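Local coordinates for protein putative alpha-L-fucosidase (Bacteroides thetaiotaomicron, PDB 3EYP) that probably hydrolyses alpha-L-fucosyl linkages as a glycoside hydrolase family 29 enzyme, with a TIM-barrel domain followed by an F5/8 type C beta domain, at residues A[378-387]-A[419-427]; A[12-20]-A[186-194]. All blocks are in the same frame, centred on the assembly; numbering follows the deposited sequence.

Interaction 1: A[378-387]-A[419-427]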
loop_
_atom_site.group_PDB
_atom_site.type_symbol
_atom_site.label_atom_id
_atom_site.label_comp_id
_atom_site.label_asym_id
_atom_site.label_seq_id
_atom_site.Cartn_x
_atom_site.Cartn_y
_atom_site.Cartn_z
ATOM N N PHE A 378 -11.749 -20.867 -15.226
ATOM C CA PHE A 378 -11.089 -19.812 -14.404
ATOM C C PHE A 378 -9.992 -20.341 -13.497
ATOM O O PHE A 378 -9.976 -21.499 -13.105
ATOM C CB PHE A 378 -12.118 -18.976 -13.624
ATOM C CG PHE A 378 -12.842 -19.746 -12.533
ATOM C CD1 PHE A 378 -12.412 -19.684 -11.223
ATOM C CD2 PHE A 378 -13.961 -20.513 -12.837
ATOM C CE1 PHE A 378 -13.073 -20.397 -10.214
ATOM C CE2 PHE A 378 -14.626 -21.232 -11.852
ATOM C CZ PHE A 378 -14.181 -21.178 -10.531
ATOM N N ASP A 379 -9.102 -19.423 -13.132
ATOM C CA ASP A 379 -7.946 -19.734 -12.304
ATOM C C ASP A 379 -7.582 -18.612 -11.292
ATOM O O ASP A 379 -6.480 -18.534 -10.804
ATOM C CB ASP A 379 -6.733 -20.052 -13.199
ATOM C CG ASP A 379 -6.296 -18.878 -14.091
ATOM O OD1 ASP A 379 -6.878 -17.764 -14.009
ATOM O OD2 ASP A 379 -5.353 -19.077 -14.920
ATOM N N CYS A 380 -8.549 -17.761 -11.024
ATOM C CA CYS A 380 -8.395 -16.608 -10.119
ATOM C C CYS A 380 -9.786 -16.156 -9.701
ATOM O O CYS A 380 -10.714 -16.266 -10.468
ATOM C CB CYS A 380 -7.673 -15.452 -10.869
ATOM S SG CYS A 380 -7.251 -14.058 -9.820
ATOM N N LEU A 381 -9.912 -15.692 -8.470
ATOM C CA LEU A 381 -11.132 -15.082 -7.976
ATOM C C LEU A 381 -10.802 -13.984 -6.968
ATOM O O LEU A 381 -9.685 -13.913 -6.415
ATOM C CB LEU A 381 -12.121 -16.080 -7.356
ATOM C CG LEU A 381 -11.637 -16.929 -6.178
ATOM C CD1 LEU A 381 -11.759 -16.149 -4.845
ATOM C CD2 LEU A 381 -12.334 -18.295 -6.123
ATOM N N MET A 382 -11.795 -13.120 -6.804
ATOM C CA MET A 382 -11.674 -11.899 -5.983
ATOM C C MET A 382 -13.001 -11.563 -5.315
ATOM O O MET A 382 -14.096 -11.763 -5.865
ATOM C CB MET A 382 -11.276 -10.720 -6.874
ATOM C CG MET A 382 -11.076 -9.343 -6.152
ATOM S SD MET A 382 -10.166 -8.145 -7.265
ATOM C CE MET A 382 -11.480 -7.666 -8.323
ATOM N N ILE A 383 -12.875 -11.039 -4.116
ATOM C CA ILE A 383 -14.005 -10.689 -3.301
ATOM C C ILE A 383 -13.659 -9.413 -2.523
ATOM O O ILE A 383 -12.530 -9.247 -2.068
ATOM C CB ILE A 383 -14.380 -11.909 -2.378
ATOM C CG1 ILE A 383 -15.719 -11.703 -1.674
ATOM C CG2 ILE A 383 -13.305 -12.237 -1.319
ATOM C CD1 ILE A 383 -16.240 -13.018 -1.144
ATOM N N GLU A 384 -14.630 -8.512 -2.460
ATOM C CA GLU A 384 -14.502 -7.171 -1.836
ATOM C C GLU A 384 -15.641 -6.853 -0.897
ATOM O O GLU A 384 -16.805 -6.901 -1.252
ATOM C CB GLU A 384 -14.428 -6.070 -2.908
ATOM C CG GLU A 384 -13.284 -6.259 -3.884
ATOM C CD GLU A 384 -13.331 -5.299 -5.068
ATOM O OE1 GLU A 384 -14.331 -4.582 -5.269
ATOM O OE2 GLU A 384 -12.346 -5.251 -5.818
ATOM N N GLU A 385 -15.264 -6.514 0.321
ATOM C CA GLU A 385 -16.178 -6.158 1.397
ATOM C C GLU A 385 -16.439 -4.662 1.423
ATOM O O GLU A 385 -15.646 -3.834 0.908
ATOM C CB GLU A 385 -15.575 -6.632 2.752
ATOM C CG GLU A 385 -16.569 -6.969 3.803
ATOM C CD GLU A 385 -15.952 -7.773 4.975
ATOM O OE1 GLU A 385 -14.693 -7.768 5.117
ATOM O OE2 GLU A 385 -16.738 -8.392 5.752
ATOM N N VAL A 386 -17.605 -4.322 1.971
ATOM C CA VAL A 386 -17.978 -2.930 2.204
ATOM C C VAL A 386 -17.246 -2.469 3.463
ATOM O O VAL A 386 -17.722 -2.593 4.538
ATOM C CB VAL A 386 -19.552 -2.762 2.375
ATOM C CG1 VAL A 386 -19.933 -1.289 2.606
ATOM C CG2 VAL A 386 -20.284 -3.307 1.128
ATOM N N ILE A 387 -16.062 -1.911 3.293
ATOM C CA ILE A 387 -15.183 -1.707 4.438
ATOM C C ILE A 387 -15.589 -0.655 5.428
ATOM O O ILE A 387 -15.243 -0.718 6.595
ATOM C CB ILE A 387 -13.693 -1.543 4.020
ATOM C CG1 ILE A 387 -13.493 -0.336 3.111
ATOM C CG2 ILE A 387 -13.221 -2.825 3.411
ATOM C CD1 ILE A 387 -11.967 -0.084 2.751
ATOM N N ILE A 419 -11.791 -10.844 4.415
ATOM C CA ILE A 419 -12.041 -10.237 3.153
ATOM C C ILE A 419 -11.515 -8.819 3.101
ATOM O O ILE A 419 -10.578 -8.517 2.370
ATOM C CB ILE A 419 -13.519 -10.241 2.750
ATOM C CG1 ILE A 419 -14.076 -11.684 2.690
ATOM C CG2 ILE A 419 -13.610 -9.610 1.390
ATOM C CD1 ILE A 419 -15.612 -11.788 2.397
ATOM N N GLY A 420 -12.121 -7.969 3.887
ATOM C CA GLY A 420 -11.805 -6.554 3.840
ATOM C C GLY A 420 -11.910 -5.909 2.457
ATOM O O GLY A 420 -12.843 -6.141 1.663
ATOM N N HIS A 421 -10.899 -5.112 2.154
ATOM C CA HIS A 421 -10.910 -4.279 0.946
ATOM C C HIS A 421 -10.935 -5.078 -0.300
ATOM O O HIS A 421 -11.638 -4.792 -1.275
ATOM C CB HIS A 421 -9.669 -3.305 0.926
ATOM C CG HIS A 421 -9.626 -2.439 -0.283
ATOM N ND1 HIS A 421 -8.641 -2.558 -1.239
ATOM C CD2 HIS A 421 -10.457 -1.455 -0.714
ATOM C CE1 HIS A 421 -8.854 -1.668 -2.196
ATOM N NE2 HIS A 421 -9.936 -0.979 -1.893
ATOM N N LYS A 422 -10.131 -6.103 -0.284
ATOM C CA LYS A 422 -9.955 -6.960 -1.458
ATOM C C LYS A 422 -9.209 -8.203 -1.003
ATOM O O LYS A 422 -8.317 -8.124 -0.165
ATOM C CB LYS A 422 -9.140 -6.253 -2.541
ATOM C CG LYS A 422 -9.127 -6.985 -3.890
ATOM C CD LYS A 422 -8.117 -6.287 -4.892
ATOM C CE LYS A 422 -8.443 -4.875 -5.054
ATOM N NZ LYS A 422 -9.470 -4.605 -6.135
ATOM N N TRP A 423 -9.666 -9.351 -1.507
ATOM C CA TRP A 423 -8.959 -10.587 -1.307
ATOM C C TRP A 423 -8.951 -11.326 -2.624
ATOM O O TRP A 423 -10.014 -11.540 -3.239
ATOM C CB TRP A 423 -9.552 -11.451 -0.171
ATOM C CG TRP A 423 -8.481 -12.284 0.417
ATOM C CD1 TRP A 423 -7.991 -13.443 -0.078
ATOM C CD2 TRP A 423 -7.675 -11.936 1.517
ATOM N NE1 TRP A 423 -6.937 -13.897 0.701
ATOM C CE2 TRP A 423 -6.721 -12.970 1.689
ATOM C CE3 TRP A 423 -7.649 -10.854 2.385
ATOM C CZ2 TRP A 423 -5.768 -12.935 2.680
ATOM C CZ3 TRP A 423 -6.693 -10.860 3.445
ATOM C CH2 TRP A 423 -5.767 -11.861 3.538
ATOM N N ILE A 424 -7.746 -11.645 -3.086
ATOM C CA ILE A 424 -7.593 -12.413 -4.343
ATOM C C ILE A 424 -7.147 -13.804 -4.030
ATOM O O ILE A 424 -6.327 -14.021 -3.131
ATOM C CB ILE A 424 -6.525 -11.743 -5.271
ATOM C CG1 ILE A 424 -7.012 -10.342 -5.729
ATOM C CG2 ILE A 424 -6.117 -12.703 -6.457
ATOM C CD1 ILE A 424 -5.913 -9.469 -6.370
ATOM N N VAL A 425 -7.676 -14.759 -4.769
ATOM C CA VAL A 425 -7.187 -16.126 -4.679
ATOM C C VAL A 425 -6.823 -16.599 -6.077
ATOM O O VAL A 425 -7.531 -16.318 -7.049
ATOM C CB VAL A 425 -8.232 -17.079 -4.020
ATOM C CG1 VAL A 425 -7.838 -18.560 -4.286
ATOM C CG2 VAL A 425 -8.304 -16.779 -2.507
ATOM N N ARG A 426 -5.660 -17.209 -6.173
ATOM C CA ARG A 426 -5.235 -17.855 -7.394
ATOM C C ARG A 426 -5.283 -19.369 -7.168
ATOM O O ARG A 426 -5.023 -19.868 -6.060
ATOM C CB ARG A 426 -3.814 -17.442 -7.787
ATOM C CG ARG A 426 -3.647 -15.988 -8.168
ATOM C CD ARG A 426 -2.233 -15.716 -8.448
ATOM N NE ARG A 426 -1.553 -15.606 -7.173
ATOM C CZ ARG A 426 -0.260 -15.372 -7.047
ATOM N NH1 ARG A 426 0.471 -15.204 -8.147
ATOM N NH2 ARG A 426 0.272 -15.269 -5.828
ATOM N N LEU A 427 -5.603 -20.072 -8.236
ATOM C CA LEU A 427 -5.997 -21.477 -8.143
ATOM C C LEU A 427 -5.715 -22.179 -9.431
ATOM O O LEU A 427 -5.751 -21.571 -10.499
ATOM C CB LEU A 427 -7.504 -21.580 -7.847
ATOM C CG LEU A 427 -8.513 -20.850 -8.767
ATOM C CD1 LEU A 427 -9.510 -21.848 -9.428
ATOM C CD2 LEU A 427 -9.248 -19.734 -8.052
HETATM O O HOH W 1 -13.471 -9.469 6.556
HETATM O O HOH W 2 -13.760 -3.060 -0.818
#
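Two neighbouring antiparallel strands of the F5/8 type C beta domain, 380-385 and 423-427, meet here, with hydrogen-bonded pairs at Leu381-Val425 and Ile383-Trp423. Val425 N reaches Leu381 O at 2.7 Å. Beyond the Ile383-Trp423 pair the partner is the loop 419-422: Glu385 N bonds Gly420 O (2.8 Å), and Glu385, stretched out with CG trans to the backbone N (chi1 -151°), returns OE1 to Gly420 N at 2.9 Å. Its OE2 takes the backbone N-H groups of Arg392 and Thr393, linking the 419-422 loop to the start of strand 393-401.

On one face Lys422 folds its chain against Met382, CD 3.6 Å from SD, and brings NZ to 3.0 Å from Glu384 OE2, on the anti side of the carboxylate. With an alanine at Glu384, Lys422 NZ would probably lose its close carboxylate mate, and Thr450 OG1 the partner it has in OE1. On the other face Leu381 CD1 packs on Val425 CB (3.7 Å), and Ile383 crosses Ile419 at about a right angle.

Strand 447-454 flanks 380-385 on its other edge, with a classic bulge where Asp379 and Cys380 face Tyr454, while Val398 and Trp396 of strand 393-401 pack on Leu381 and Ile383.

Interaction 2: A[12-20]-A[186-194]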
loop_
_atom_site.group_PDB
_atom_site.type_symbol
_atom_site.label_atom_id
_atom_site.label_comp_id
_atom_site.label_asym_id
_atom_site.label_seq_id
_atom_site.Cartn_x
_atom_site.Cartn_y
_atom_site.Cartn_z
ATOM N N ALA A 12 -11.977 8.564 6.863
ATOM C CA ALA A 12 -12.047 9.060 5.471
ATOM C C ALA A 12 -10.658 8.907 4.789
ATOM O O ALA A 12 -10.535 8.512 3.629
ATOM C CB ALA A 12 -12.535 10.546 5.415
ATOM N N ARG A 13 -9.623 9.199 5.566
ATOM C CA ARG A 13 -8.199 9.076 5.111
ATOM C C ARG A 13 -7.845 7.650 4.749
ATOM O O ARG A 13 -7.190 7.368 3.778
ATOM C CB ARG A 13 -7.207 9.578 6.183
ATOM C CG ARG A 13 -7.089 11.099 6.108
ATOM C CD ARG A 13 -5.920 11.680 6.958
ATOM N NE ARG A 13 -5.876 11.171 8.292
ATOM C CZ ARG A 13 -6.556 11.682 9.300
ATOM N NH1 ARG A 13 -7.294 12.746 9.137
ATOM N NH2 ARG A 13 -6.471 11.133 10.482
ATOM N N GLN A 14 -8.287 6.753 5.597
ATOM C CA GLN A 14 -7.997 5.355 5.422
ATOM C C GLN A 14 -8.733 4.819 4.216
ATOM O O GLN A 14 -8.230 4.038 3.489
ATOM C CB GLN A 14 -8.243 4.544 6.691
ATOM C CG GLN A 14 -7.277 4.924 7.816
ATOM C CD GLN A 14 -7.679 4.319 9.157
ATOM O OE1 GLN A 14 -8.867 4.270 9.484
ATOM N NE2 GLN A 14 -6.703 3.877 9.952
ATOM N N LEU A 15 -9.932 5.298 3.978
ATOM C CA LEU A 15 -10.673 4.866 2.774
ATOM C C LEU A 15 -9.972 5.365 1.494
ATOM O O LEU A 15 -9.873 4.680 0.497
ATOM C CB LEU A 15 -12.114 5.399 2.826
ATOM C CG LEU A 15 -13.101 4.812 3.823
ATOM C CD1 LEU A 15 -14.387 5.767 3.838
ATOM C CD2 LEU A 15 -13.419 3.368 3.356
ATOM N N GLU A 16 -9.531 6.603 1.531
ATOM C CA GLU A 16 -8.847 7.219 0.361
ATOM C C GLU A 16 -7.566 6.422 0.024
ATOM O O GLU A 16 -7.298 6.046 -1.122
ATOM C CB GLU A 16 -8.561 8.703 0.665
ATOM C CG GLU A 16 -7.757 9.434 -0.442
ATOM C CD GLU A 16 -6.258 9.143 -0.366
ATOM O OE1 GLU A 16 -5.710 9.220 0.766
ATOM O OE2 GLU A 16 -5.649 8.834 -1.427
ATOM N N TRP A 17 -6.833 6.098 1.076
ATOM C CA TRP A 17 -5.562 5.341 0.982
ATOM C C TRP A 17 -5.798 3.941 0.451
ATOM O O TRP A 17 -5.126 3.466 -0.461
ATOM C CB TRP A 17 -4.874 5.301 2.357
ATOM C CG TRP A 17 -3.761 4.306 2.525
ATOM C CD1 TRP A 17 -2.443 4.505 2.265
ATOM C CD2 TRP A 17 -3.868 2.965 3.056
ATOM N NE1 TRP A 17 -1.707 3.371 2.594
ATOM C CE2 TRP A 17 -2.562 2.407 3.059
ATOM C CE3 TRP A 17 -4.934 2.167 3.453
ATOM C CZ2 TRP A 17 -2.309 1.115 3.474
ATOM C CZ3 TRP A 17 -4.686 0.872 3.864
ATOM C CH2 TRP A 17 -3.369 0.358 3.884
ATOM N N TYR A 18 -6.834 3.292 0.967
ATOM C CA TYR A 18 -7.143 1.938 0.509
ATOM C C TYR A 18 -7.411 1.906 -1.007
ATOM O O TYR A 18 -7.020 0.989 -1.737
ATOM C CB TYR A 18 -8.340 1.352 1.299
ATOM C CG TYR A 18 -7.999 0.251 2.270
ATOM C CD1 TYR A 18 -8.487 0.276 3.578
ATOM C CD2 TYR A 18 -7.228 -0.842 1.861
ATOM C CE1 TYR A 18 -8.224 -0.760 4.454
ATOM C CE2 TYR A 18 -6.937 -1.868 2.728
ATOM C CZ TYR A 18 -7.413 -1.810 4.026
ATOM O OH TYR A 18 -7.142 -2.836 4.892
ATOM N N ASN A 19 -8.118 2.934 -1.455
ATOM C CA ASN A 19 -8.565 3.022 -2.831
ATOM C C ASN A 19 -7.436 3.259 -3.843
ATOM O O ASN A 19 -7.588 3.038 -5.060
ATOM C CB ASN A 19 -9.625 4.120 -2.967
ATOM C CG ASN A 19 -10.353 4.038 -4.295
ATOM O OD1 ASN A 19 -10.700 2.943 -4.775
ATOM N ND2 ASN A 19 -10.510 5.187 -4.938
ATOM N N ARG A 20 -6.295 3.681 -3.325
ATOM C CA ARG A 20 -5.103 3.929 -4.195
ATOM C C ARG A 20 -4.582 2.616 -4.820
ATOM O O ARG A 20 -4.157 2.510 -5.977
ATOM C CB ARG A 20 -3.968 4.581 -3.401
ATOM C CG ARG A 20 -4.293 5.898 -2.756
ATOM C CD ARG A 20 -3.034 6.450 -2.043
ATOM N NE ARG A 20 -3.343 7.540 -1.136
ATOM C CZ ARG A 20 -2.526 7.969 -0.170
ATOM N NH1 ARG A 20 -1.336 7.424 0.033
ATOM N NH2 ARG A 20 -2.900 8.944 0.591
ATOM N N ARG A 186 -1.187 17.276 10.804
ATOM C CA ARG A 186 -2.654 17.185 10.859
ATOM C C ARG A 186 -3.245 18.584 10.586
ATOM O O ARG A 186 -4.233 18.754 9.876
ATOM C CB ARG A 186 -3.071 16.633 12.213
ATOM C CG ARG A 186 -4.375 15.903 12.266
ATOM C CD ARG A 186 -4.293 14.448 11.766
ATOM N NE ARG A 186 -4.154 14.538 10.342
ATOM C CZ ARG A 186 -3.616 13.619 9.558
ATOM N NH1 ARG A 186 -3.220 12.430 10.031
ATOM N NH2 ARG A 186 -3.530 13.899 8.290
ATOM N N GLU A 187 -2.609 19.596 11.149
ATOM C CA GLU A 187 -3.071 20.975 10.956
ATOM C C GLU A 187 -2.884 21.472 9.532
ATOM O O GLU A 187 -3.784 22.025 8.898
ATOM C CB GLU A 187 -2.411 21.920 11.960
ATOM C CG GLU A 187 -2.590 23.382 11.548
ATOM C CD GLU A 187 -2.012 24.342 12.544
ATOM O OE1 GLU A 187 -0.960 24.953 12.237
ATOM O OE2 GLU A 187 -2.618 24.497 13.637
ATOM N N LYS A 188 -1.720 21.212 8.982
ATOM C CA LYS A 188 -1.391 21.796 7.701
ATOM C C LYS A 188 -1.916 20.992 6.539
ATOM O O LYS A 188 -2.147 21.516 5.479
ATOM C CB LYS A 188 0.126 21.948 7.565
ATOM C CG LYS A 188 0.655 22.955 8.567
ATOM C CD LYS A 188 2.099 23.316 8.308
ATOM C CE LYS A 188 2.546 24.479 9.197
ATOM N NZ LYS A 188 2.203 25.799 8.541
ATOM N N GLN A 189 -2.034 19.688 6.764
ATOM C CA GLN A 189 -2.386 18.700 5.723
ATOM C C GLN A 189 -3.460 17.709 6.211
ATOM O O GLN A 189 -3.176 16.523 6.484
ATOM C CB GLN A 189 -1.123 17.936 5.321
ATOM C CG GLN A 189 -0.023 18.822 4.661
ATOM C CD GLN A 189 -0.422 19.349 3.295
ATOM O OE1 GLN A 189 -1.376 18.846 2.677
ATOM N NE2 GLN A 189 0.361 20.323 2.759
ATOM N N PRO A 190 -4.704 18.168 6.320
ATOM C CA PRO A 190 -5.652 17.308 7.015
ATOM C C PRO A 190 -5.957 15.977 6.286
ATOM O O PRO A 190 -6.442 15.039 6.886
ATOM C CB PRO A 190 -6.892 18.201 7.194
ATOM C CG PRO A 190 -6.644 19.449 6.419
ATOM C CD PRO A 190 -5.218 19.519 6.035
ATOM N N ASP A 191 -5.620 15.876 5.018
ATOM C CA ASP A 191 -5.905 14.645 4.280
ATOM C C ASP A 191 -4.681 13.717 4.246
ATOM O O ASP A 191 -4.686 12.649 3.618
ATOM C CB ASP A 191 -6.354 14.950 2.861
ATOM C CG ASP A 191 -7.820 15.411 2.789
ATOM O OD1 ASP A 191 -8.520 15.456 3.827
ATOM O OD2 ASP A 191 -8.259 15.716 1.668
ATOM N N CYS A 192 -3.652 14.130 4.961
ATOM C CA CYS A 192 -2.381 13.400 4.932
ATOM C C CYS A 192 -2.414 12.165 5.832
ATOM O O CYS A 192 -2.592 12.221 7.030
ATOM C CB CYS A 192 -1.192 14.282 5.306
ATOM S SG CYS A 192 0.425 13.406 5.028
ATOM N N VAL A 193 -2.186 11.048 5.196
ATOM C CA VAL A 193 -2.111 9.723 5.853
ATOM C C VAL A 193 -0.726 9.558 6.420
ATOM O O VAL A 193 0.294 9.792 5.753
ATOM C CB VAL A 193 -2.326 8.582 4.825
ATOM C CG1 VAL A 193 -2.024 7.268 5.426
ATOM C CG2 VAL A 193 -3.719 8.572 4.244
ATOM N N ILE A 194 -0.685 9.172 7.680
ATOM C CA ILE A 194 0.575 8.900 8.365
ATOM C C ILE A 194 0.914 7.410 8.501
ATOM O O ILE A 194 0.146 6.646 9.100
ATOM C CB ILE A 194 0.607 9.552 9.719
ATOM C CG1 ILE A 194 0.520 11.079 9.587
ATOM C CG2 ILE A 194 1.867 9.099 10.495
ATOM C CD1 ILE A 194 0.261 11.760 10.971
HETATM O O HOH W 3 -6.488 11.039 2.429
#
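Helix 12-20 runs past the link between helix 175-188 and strand 193-195, and the backbones come nearest at Arg13 and Asp191, whose CA atoms are 6.1 Å apart. The link is a type I beta turn from Gln189 to Cys192, closed by Cys192 N on Gln189 O; Gln189 is the first residue to leave the helix.

Arg13 contributes the largest share of the contact. Its chain passes over the turn, with CD 3.6 Å from Asp191 C, and bends at chi3 (-48°), which lays the guanidinium over that of Arg186. The two side chains arrive from opposite directions and stack nearly flat, centres 3.5 Å apart and planes 14° from parallel, with Arg13 CZ over the centre of the Arg186 group. The Arg186 group is modelled too close to its own turn, which makes its exact placement less certain. Two like charges this close would be costly alone; the salt bridge from Arg13 NH2 to Asp205 probably offsets part of it. Arg13 NH1 adds a weak bond to Pro190 O at 3.3 Å.

One turn along the helix, Glu16 and Arg20 form a side-on salt bridge, NE to OE2 at 2.7 Å and nearly straight (177°), NH2 to OE1. A water joins this pair to the turn by donating to Glu16 OE1 and to Asp191 O. Val193 CG2 is the apolar counterpart: it sits 3.9 Å from Trp17 CB and 3.8 Å from Arg20 NH2, against the helix side formed by Arg13, Trp17 and Arg20.

Around this, Glu162 and Lys119 take up further charges of Arg20 and Glu16. Val193 bonds through its backbone to Trp161 and Thr163, at the start of strand 162-164, its neighbour in the parallel barrel sheet, while Trp17 rests on Glu162 and on Val291 of strand 291-295. Helix 12-20 thus packs against side chains from separate strands of the TIM barrel.

How the interactions relate
Interaction 2 belongs to the TIM-barrel domain and closes before interaction 1, in the F5/8 type C domain, opens; their centres lie 24 Å apart. Helix 12-20 nevertheless bridges them, since while Arg13, Glu16, Trp17 and Arg20 meet 186-194, Leu15 and Tyr18 reach the beta domain. Ile387 CG1 lies 3.7 Å from Leu15 CD2, and Ile387 CD1 3.6 Å from Tyr18 CD1. His421 stacks its ring with that of Tyr18 and places CE1 3.3 Å from Tyr18 O. A glycerol, probably from the crystallisation liquor, bonds Lys422 NZ beside this junction, while Glu21, next in the chain after the segment 12-20, makes a weak, long ion pair with the same nitrogen.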